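Flagellar hook protein FlgE (Caulobacter crescentus CB15, PDB 5AY6) forms, as the whole protein, the flagellar hook, the universal joint thought to pass rotation from motor to filament, this chain being a 32 kDa fragment of it. Local coordinates at residues I57-S62 against L144-T149; N64-V69 against K82-A87; A88-V93 against A134-V139. All blocks are in the same frame, centred on the assembly; numbering follows the deposited sequence.

The three contacts follow one antiparallel sheet, which lies in the part of the chain matching the third domain of FlgE, from a flanking loop to its edge strand. Interaction 2 pairs strands 64-73 and 76-86. About 10 Å away, centre to centre, interaction 1 ties the loop leading into strand 64-73 to the segment 144-149; Asn59 OD1 there probably accepts a hydrogen bond from Glu66 N at 2.8 Å. Interaction 3 lies about 8 Å from interaction 2, between centres, where strand 76-86 turns into strand 92-99; Tyr85 packs on Asp136, its CG 3.6 Å from the Asp136 CB. Interactions 1 and 3 meet through Leu144 and Val139.

Interaction 1 (I57-S62 against L144-T149); sequences IANPVS and LYDPST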
# COMPACT_ATOMS: atom_id res chain seq x y z
N ILE A 57 -3.05 -3.22 -1.13
CA ILE A 57 -3.32 -4.21 -2.16
C ILE A 57 -4.39 -3.67 -3.09
O ILE A 57 -5.42 -3.16 -2.64
CB ILE A 57 -3.78 -5.55 -1.54
CG1 ILE A 57 -2.70 -6.12 -0.62
CG2 ILE A 57 -4.13 -6.55 -2.63
CD1 ILE A 57 -3.14 -7.34 0.14
N ALA A 58 -4.14 -3.77 -4.39
CA ALA A 58 -5.00 -3.16 -5.41
C ALA A 58 -6.46 -3.56 -5.28
O ALA A 58 -6.79 -4.75 -5.25
CB ALA A 58 -4.48 -3.50 -6.80
N ASN A 59 -7.33 -2.56 -5.20
CA ASN A 59 -8.77 -2.75 -5.30
C ASN A 59 -9.18 -2.63 -6.77
O ASN A 59 -8.55 -1.90 -7.54
CB ASN A 59 -9.52 -1.71 -4.45
CG ASN A 59 -9.57 -2.09 -2.98
OD1 ASN A 59 -9.71 -3.26 -2.62
ND2 ASN A 59 -9.48 -1.08 -2.11
N PRO A 60 -10.25 -3.33 -7.17
CA PRO A 60 -11.08 -4.19 -6.32
C PRO A 60 -10.47 -5.57 -6.13
O PRO A 60 -9.61 -5.98 -6.92
CB PRO A 60 -12.39 -4.27 -7.09
CG PRO A 60 -11.98 -4.17 -8.52
CD PRO A 60 -10.79 -3.24 -8.55
N VAL A 61 -10.90 -6.25 -5.08
CA VAL A 61 -10.50 -7.62 -4.82
C VAL A 61 -11.73 -8.51 -4.91
O VAL A 61 -12.63 -8.40 -4.08
CB VAL A 61 -9.86 -7.79 -3.44
CG1 VAL A 61 -9.59 -9.27 -3.15
CG2 VAL A 61 -8.58 -6.97 -3.34
N SER A 62 -11.77 -9.36 -5.93
CA SER A 62 -12.91 -10.25 -6.14
C SER A 62 -14.22 -9.47 -6.12
O SER A 62 -15.15 -9.82 -5.39
CB SER A 62 -12.93 -11.35 -5.09
OG SER A 62 -11.76 -12.15 -5.16
N LEU A 144 -8.13 7.11 -0.15
CA LEU A 144 -7.02 6.31 0.35
C LEU A 144 -6.07 5.81 -0.73
O LEU A 144 -6.45 5.65 -1.90
CB LEU A 144 -7.55 5.12 1.14
CG LEU A 144 -8.21 5.49 2.46
CD1 LEU A 144 -8.74 4.25 3.15
CD2 LEU A 144 -7.21 6.21 3.34
N TYR A 145 -4.83 5.58 -0.32
CA TYR A 145 -3.80 4.98 -1.17
C TYR A 145 -4.26 3.68 -1.80
O TYR A 145 -4.87 2.83 -1.15
CB TYR A 145 -2.53 4.73 -0.35
CG TYR A 145 -1.47 3.95 -1.09
CD1 TYR A 145 -1.24 2.60 -0.81
CD2 TYR A 145 -0.69 4.55 -2.06
CE1 TYR A 145 -0.26 1.89 -1.48
CE2 TYR A 145 0.29 3.85 -2.74
CZ TYR A 145 0.50 2.52 -2.45
OH TYR A 145 1.47 1.82 -3.13
N ASP A 146 -3.94 3.54 -3.08
CA ASP A 146 -4.14 2.29 -3.81
C ASP A 146 -2.99 2.10 -4.78
O ASP A 146 -2.74 2.96 -5.62
CB ASP A 146 -5.46 2.29 -4.55
CG ASP A 146 -5.78 0.93 -5.15
OD1 ASP A 146 -5.15 0.58 -6.17
OD2 ASP A 146 -6.64 0.23 -4.59
N PRO A 147 -2.28 0.96 -4.68
CA PRO A 147 -1.10 0.72 -5.51
C PRO A 147 -1.40 0.72 -7.01
O PRO A 147 -0.49 0.89 -7.82
CB PRO A 147 -0.61 -0.67 -5.05
CG PRO A 147 -1.79 -1.29 -4.35
CD PRO A 147 -2.55 -0.15 -3.75
N SER A 148 -2.67 0.56 -7.36
CA SER A 148 -3.09 0.52 -8.75
C SER A 148 -3.75 1.80 -9.25
O SER A 148 -3.42 2.29 -10.32
CB SER A 148 -4.03 -0.66 -8.97
OG SER A 148 -4.67 -0.57 -10.23
N THR A 149 -4.68 2.35 -8.47
CA THR A 149 -5.51 3.45 -8.96
C THR A 149 -5.25 4.79 -8.27
O THR A 149 -5.75 5.82 -8.71
CB THR A 149 -7.01 3.13 -8.81
OG1 THR A 149 -7.31 2.86 -7.44
CG2 THR A 149 -7.38 1.92 -9.66
O HOH W 1 -5.83 -0.58 -1.90
O HOH W 2 -8.72 1.29 -3.04
O HOH W 3 -8.81 0.67 -6.84
O HOH W 4 -7.07 -1.29 -10.05
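Asp146 carries this contact between two loops, and its side chain is best followed outward. From CB, CG leaves anti to the backbone N (chi1 -172°), which brings the carboxylate across to 57-62 and sets CG 3.8 Å from Asn59 N. The two oxygens then divide the work. OD1 turns back on its own chain: Ser148 N reaches its anti lone pair at 2.8 Å, while Thr149 N approaches from above the carboxylate plane at 2.9 Å. OD2 faces the other loop and takes Asn59 N on its syn lone pair, 2.9 Å away and nearly straight at 168°. Two waters also donate to OD2, one shared with Ile57 O and the other accepting from Asn59 ND2, and a third does so weakly while donating to Asn59 O. So many donors around a buried carboxylate should favour its charged form. Asn59 suits its place because its OD1 accepts from Glu66 N, joining the loop to strand 64-73. Beside the polar cluster, small or rigid groups permit close approach: Ala58 CB meets Ser148 CB at 3.6 Å, and the Pro147 ring puts CG 3.4 Å from Ala58 N. The grip of OD1 on the second and third following amides is that of an Asx turn extended to an Asx motif.

Interaction 2 (N64-V69 against K82-A87); sequences NNEYLV and KVAYDA
Glu66 holds CG beside its backbone N and anti to its carbonyl carbon (chi1 -61°), then runs extended, whereas Lys82 starts anti to its N (chi1 -174°) and bends at chi3 (67°); the two chains thus cross obliquely and meet at their tips. They do so on an antiparallel beta hairpin, strands 64-73 and 76-86, the third and fourth strands of a five-stranded antiparallel sheet. The backbones bond in pairs. Tyr67 with Val83 and Asn65 with Tyr85 are hydrogen-bonded pairs, Tyr67 N reaching Val83 O at 3.0 Å and Asn65 N reaching Tyr85 O at 2.8 Å. Between them lies the non-hydrogen-bonded pair Glu66 and Ala84, where the small Ala84 CB leaves room for Glu66 CG, 4.0 Å away. On the other face, Tyr67 and Tyr85 cross at about a right angle and touch edge to edge, CD2 of Tyr67 lying 3.8 Å from CD1 of Tyr85, with no ring stacked on the other. Val139 of helix 137-140 packs against both rings, and the Tyr85 hydroxyl is hydrogen-bonded to Ile128 O. Further along, the beta-branched Val69 and Val83 pack together on this face, their CG2 atoms 3.7 Å apart. Asn65, near the open end of the hairpin, uses ND2 to bind two waters, which donate to the carbonyl oxygens of Asp86 and Ala87. On the face of Glu66, Lys82 NZ forms a salt bridge of 2.9 Å with Glu66 OE1, meeting it from above the carboxylate plane, and a water that accepts from NZ donates to OE2.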
# COMPACT_ATOMS: atom_id res chain seq x y z
N ASN A 64 -14.87 -6.50 -4.95
CA ASN A 64 -15.04 -5.55 -3.85
C ASN A 64 -13.85 -4.63 -3.59
O ASN A 64 -12.69 -5.01 -3.77
CB ASN A 64 -15.33 -6.29 -2.54
CG ASN A 64 -16.56 -7.15 -2.61
OD1 ASN A 64 -17.59 -6.74 -3.14
ND2 ASN A 64 -16.46 -8.36 -2.07
N ASN A 65 -14.15 -3.42 -3.12
CA ASN A 65 -13.15 -2.52 -2.57
C ASN A 65 -12.94 -2.82 -1.09
O ASN A 65 -13.85 -2.64 -0.28
CB ASN A 65 -13.57 -1.07 -2.77
CG ASN A 65 -13.69 -0.70 -4.23
OD1 ASN A 65 -12.92 -1.17 -5.06
ND2 ASN A 65 -14.67 0.15 -4.56
N GLU A 66 -11.75 -3.29 -0.73
CA GLU A 66 -11.47 -3.64 0.66
C GLU A 66 -10.66 -2.58 1.39
O GLU A 66 -9.74 -1.98 0.82
CB GLU A 66 -10.74 -4.99 0.73
CG GLU A 66 -11.55 -6.13 0.15
CD GLU A 66 -10.88 -7.48 0.35
OE1 GLU A 66 -9.71 -7.50 0.80
OE2 GLU A 66 -11.52 -8.51 0.06
N TYR A 67 -11.00 -2.37 2.66
CA TYR A 67 -10.30 -1.41 3.50
C TYR A 67 -10.12 -1.97 4.91
O TYR A 67 -10.93 -2.78 5.37
CB TYR A 67 -11.07 -0.08 3.57
CG TYR A 67 -11.44 0.51 2.22
CD1 TYR A 67 -10.52 1.24 1.48
CD2 TYR A 67 -12.72 0.36 1.70
CE1 TYR A 67 -10.85 1.79 0.25
CE2 TYR A 67 -13.07 0.91 0.47
CZ TYR A 67 -12.13 1.62 -0.25
OH TYR A 67 -12.46 2.17 -1.47
N LEU A 68 -9.06 -1.55 5.59
CA LEU A 68 -8.89 -1.91 7.00
C LEU A 68 -9.62 -0.89 7.86
O LEU A 68 -9.68 0.29 7.49
CB LEU A 68 -7.41 -1.97 7.39
CG LEU A 68 -6.51 -2.91 6.57
CD1 LEU A 68 -5.11 -2.93 7.15
CD2 LEU A 68 -7.11 -4.31 6.54
N VAL A 69 -10.15 -1.33 8.99
CA VAL A 69 -10.86 -0.43 9.91
C VAL A 69 -10.41 -0.61 11.35
O VAL A 69 -10.35 -1.74 11.85
CB VAL A 69 -12.39 -0.64 9.85
CG1 VAL A 69 -13.09 0.26 10.86
CG2 VAL A 69 -12.92 -0.38 8.45
N LYS A 82 -11.53 -5.93 8.66
CA LYS A 82 -11.59 -5.51 7.26
C LYS A 82 -13.03 -5.41 6.79
O LYS A 82 -13.87 -6.24 7.16
CB LYS A 82 -10.80 -6.49 6.38
CG LYS A 82 -10.69 -6.06 4.93
CD LYS A 82 -9.60 -6.82 4.20
CE LYS A 82 -9.94 -8.29 4.05
NZ LYS A 82 -8.97 -8.99 3.15
N VAL A 83 -13.32 -4.38 6.01
CA VAL A 83 -14.62 -4.25 5.36
C VAL A 83 -14.45 -4.36 3.85
O VAL A 83 -13.40 -4.05 3.31
CB VAL A 83 -15.32 -2.92 5.70
CG1 VAL A 83 -15.75 -2.91 7.16
CG2 VAL A 83 -14.41 -1.74 5.40
N ALA A 84 -15.50 -4.83 3.19
CA ALA A 84 -15.48 -4.95 1.74
C ALA A 84 -16.76 -4.36 1.18
O ALA A 84 -17.86 -4.77 1.57
CB ALA A 84 -15.33 -6.41 1.32
N TYR A 85 -16.63 -3.38 0.29
CA TYR A 85 -17.78 -2.77 -0.34
C TYR A 85 -17.87 -3.19 -1.81
O TYR A 85 -16.85 -3.34 -2.48
CB TYR A 85 -17.72 -1.25 -0.25
CG TYR A 85 -17.68 -0.70 1.16
CD1 TYR A 85 -16.47 -0.40 1.77
CD2 TYR A 85 -18.85 -0.47 1.87
CE1 TYR A 85 -16.43 0.11 3.05
CE2 TYR A 85 -18.82 0.04 3.15
CZ TYR A 85 -17.61 0.32 3.73
OH TYR A 85 -17.57 0.83 5.01
N ASP A 86 -19.10 -3.39 -2.29
CA ASP A 86 -19.32 -3.73 -3.69
C ASP A 86 -18.77 -2.61 -4.57
O ASP A 86 -19.07 -1.44 -4.34
CB ASP A 86 -20.81 -3.94 -3.96
CG ASP A 86 -21.08 -4.52 -5.33
OD1 ASP A 86 -21.38 -5.73 -5.42
OD2 ASP A 86 -21.00 -3.77 -6.33
N ALA A 87 -17.95 -2.97 -5.55
CA ALA A 87 -17.25 -1.97 -6.35
C ALA A 87 -18.19 -1.22 -7.29
O ALA A 87 -17.88 -0.12 -7.74
CB ALA A 87 -16.12 -2.62 -7.13
O HOH W 5 -16.99 0.27 -3.02
O HOH W 6 -15.29 1.05 -7.19
O HOH W 7 -10.27 -10.59 0.79

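Interaction 3 (A88-V93 against A134-V139); sequences ATNELV and ADDAEV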
# COMPACT_ATOMS: atom_id res chain seq x y z
N ALA A 88 -19.33 -1.82 -7.59
CA ALA A 88 -20.29 -1.22 -8.50
C ALA A 88 -21.40 -0.49 -7.74
O ALA A 88 -21.79 0.62 -8.11
CB ALA A 88 -20.89 -2.28 -9.42
N THR A 89 -21.89 -1.11 -6.67
CA THR A 89 -23.08 -0.60 -5.98
C THR A 89 -22.77 0.16 -4.68
O THR A 89 -23.67 0.79 -4.12
CB THR A 89 -24.05 -1.74 -5.63
OG1 THR A 89 -23.54 -2.47 -4.51
CG2 THR A 89 -24.23 -2.68 -6.82
N ASN A 90 -21.53 0.05 -4.21
CA ASN A 90 -21.04 0.74 -3.01
C ASN A 90 -21.65 0.26 -1.69
O ASN A 90 -21.45 0.88 -0.64
CB ASN A 90 -21.24 2.25 -3.16
CG ASN A 90 -20.70 2.79 -4.47
OD1 ASN A 90 -21.45 3.03 -5.41
ND2 ASN A 90 -19.38 2.95 -4.54
N GLU A 91 -22.39 -0.85 -1.74
CA GLU A 91 -22.97 -1.43 -0.53
C GLU A 91 -21.94 -2.24 0.24
O GLU A 91 -21.03 -2.83 -0.36
CB GLU A 91 -24.14 -2.35 -0.88
CG GLU A 91 -25.22 -1.73 -1.73
CD GLU A 91 -26.17 -2.79 -2.27
OE1 GLU A 91 -25.80 -3.50 -3.22
OE2 GLU A 91 -27.29 -2.91 -1.72
N LEU A 92 -22.09 -2.30 1.56
CA LEU A 92 -21.27 -3.19 2.37
C LEU A 92 -21.58 -4.64 2.01
O LEU A 92 -22.74 -5.03 1.93
CB LEU A 92 -21.50 -2.96 3.86
CG LEU A 92 -20.60 -3.79 4.78
CD1 LEU A 92 -19.15 -3.34 4.67
CD2 LEU A 92 -21.07 -3.75 6.23
N VAL A 93 -20.54 -5.43 1.77
CA VAL A 93 -20.70 -6.82 1.37
C VAL A 93 -20.26 -7.77 2.47
O VAL A 93 -20.86 -8.83 2.68
CB VAL A 93 -19.92 -7.12 0.06
CG1 VAL A 93 -19.82 -8.61 -0.20
CG2 VAL A 93 -20.60 -6.43 -1.11
N ALA A 134 -24.58 5.92 0.10
CA ALA A 134 -23.66 4.82 -0.16
C ALA A 134 -22.92 4.45 1.12
O ALA A 134 -22.40 5.32 1.81
CB ALA A 134 -22.68 5.18 -1.25
N ASP A 135 -22.86 3.15 1.42
CA ASP A 135 -22.18 2.69 2.62
C ASP A 135 -20.72 3.15 2.66
O ASP A 135 -20.20 3.46 3.73
CB ASP A 135 -22.24 1.16 2.72
CG ASP A 135 -23.64 0.65 2.99
OD1 ASP A 135 -24.50 1.44 3.41
OD2 ASP A 135 -23.87 -0.56 2.77
N ASP A 136 -20.08 3.21 1.50
CA ASP A 136 -18.65 3.51 1.44
C ASP A 136 -18.35 5.00 1.33
O ASP A 136 -17.21 5.39 1.07
CB ASP A 136 -18.00 2.74 0.27
CG ASP A 136 -18.43 3.26 -1.10
OD1 ASP A 136 -19.32 4.13 -1.18
OD2 ASP A 136 -17.87 2.77 -2.10
N ALA A 137 -19.36 5.84 1.55
CA ALA A 137 -19.20 7.28 1.40
C ALA A 137 -18.09 7.86 2.27
O ALA A 137 -17.30 8.68 1.82
CB ALA A 137 -20.51 7.99 1.70
N GLU A 138 -18.03 7.43 3.53
CA GLU A 138 -17.09 8.05 4.45
C GLU A 138 -15.65 7.61 4.20
O GLU A 138 -14.72 8.41 4.37
CB GLU A 138 -17.51 7.76 5.90
CG GLU A 138 -18.86 8.39 6.23
CD GLU A 138 -19.11 8.55 7.71
OE1 GLU A 138 -18.27 8.11 8.52
OE2 GLU A 138 -20.16 9.13 8.07
N VAL A 139 -15.46 6.37 3.77
CA VAL A 139 -14.12 5.91 3.44
C VAL A 139 -13.69 6.47 2.08
O VAL A 139 -12.52 6.80 1.88
CB VAL A 139 -14.01 4.36 3.44
CG1 VAL A 139 -14.97 3.72 2.44
CG2 VAL A 139 -12.57 3.93 3.16
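Asn90 has a left-handed backbone (phi 68°), a conformation asparagine tolerates well, and it faces a type I turn from Ala134 to Ala137 closed by Ala137 N on Ala134 O. Its CB rests against the small Ala134 CB, 3.8 Å away. From there the amide extends ND2 to Asp136 OD2, a nearly straight bond of 2.9 Å that lies close to the amide plane and uses the syn lone pair; the carboxylate plane is turned 52° from that of the amide. Asp136 reaches it with CG in the crowded position between its own N and carbonyl carbon. The site is the connection of a beta hairpin, where strand 76-86 reverses into the edge strand 92-99, pinned to the loop entering helix 137-140. Asp136 occupies the N-cap position but makes no capping bond with its side chain, although the helix start may slightly favour its negative charge. A weak bond of 3.4 Å also runs from Asp136 N to Asn90 O. Asp135 ties its own loop together through OD1, which accepts from Asn130 N, and joins that loop to the start of strand 92-99, OD2 taking Leu92 N on its anti lone pair, at 2.8 Å and almost straight (174°). Leu92 meanwhile sends its apolar branch among Tyr85, Leu123 and Val129.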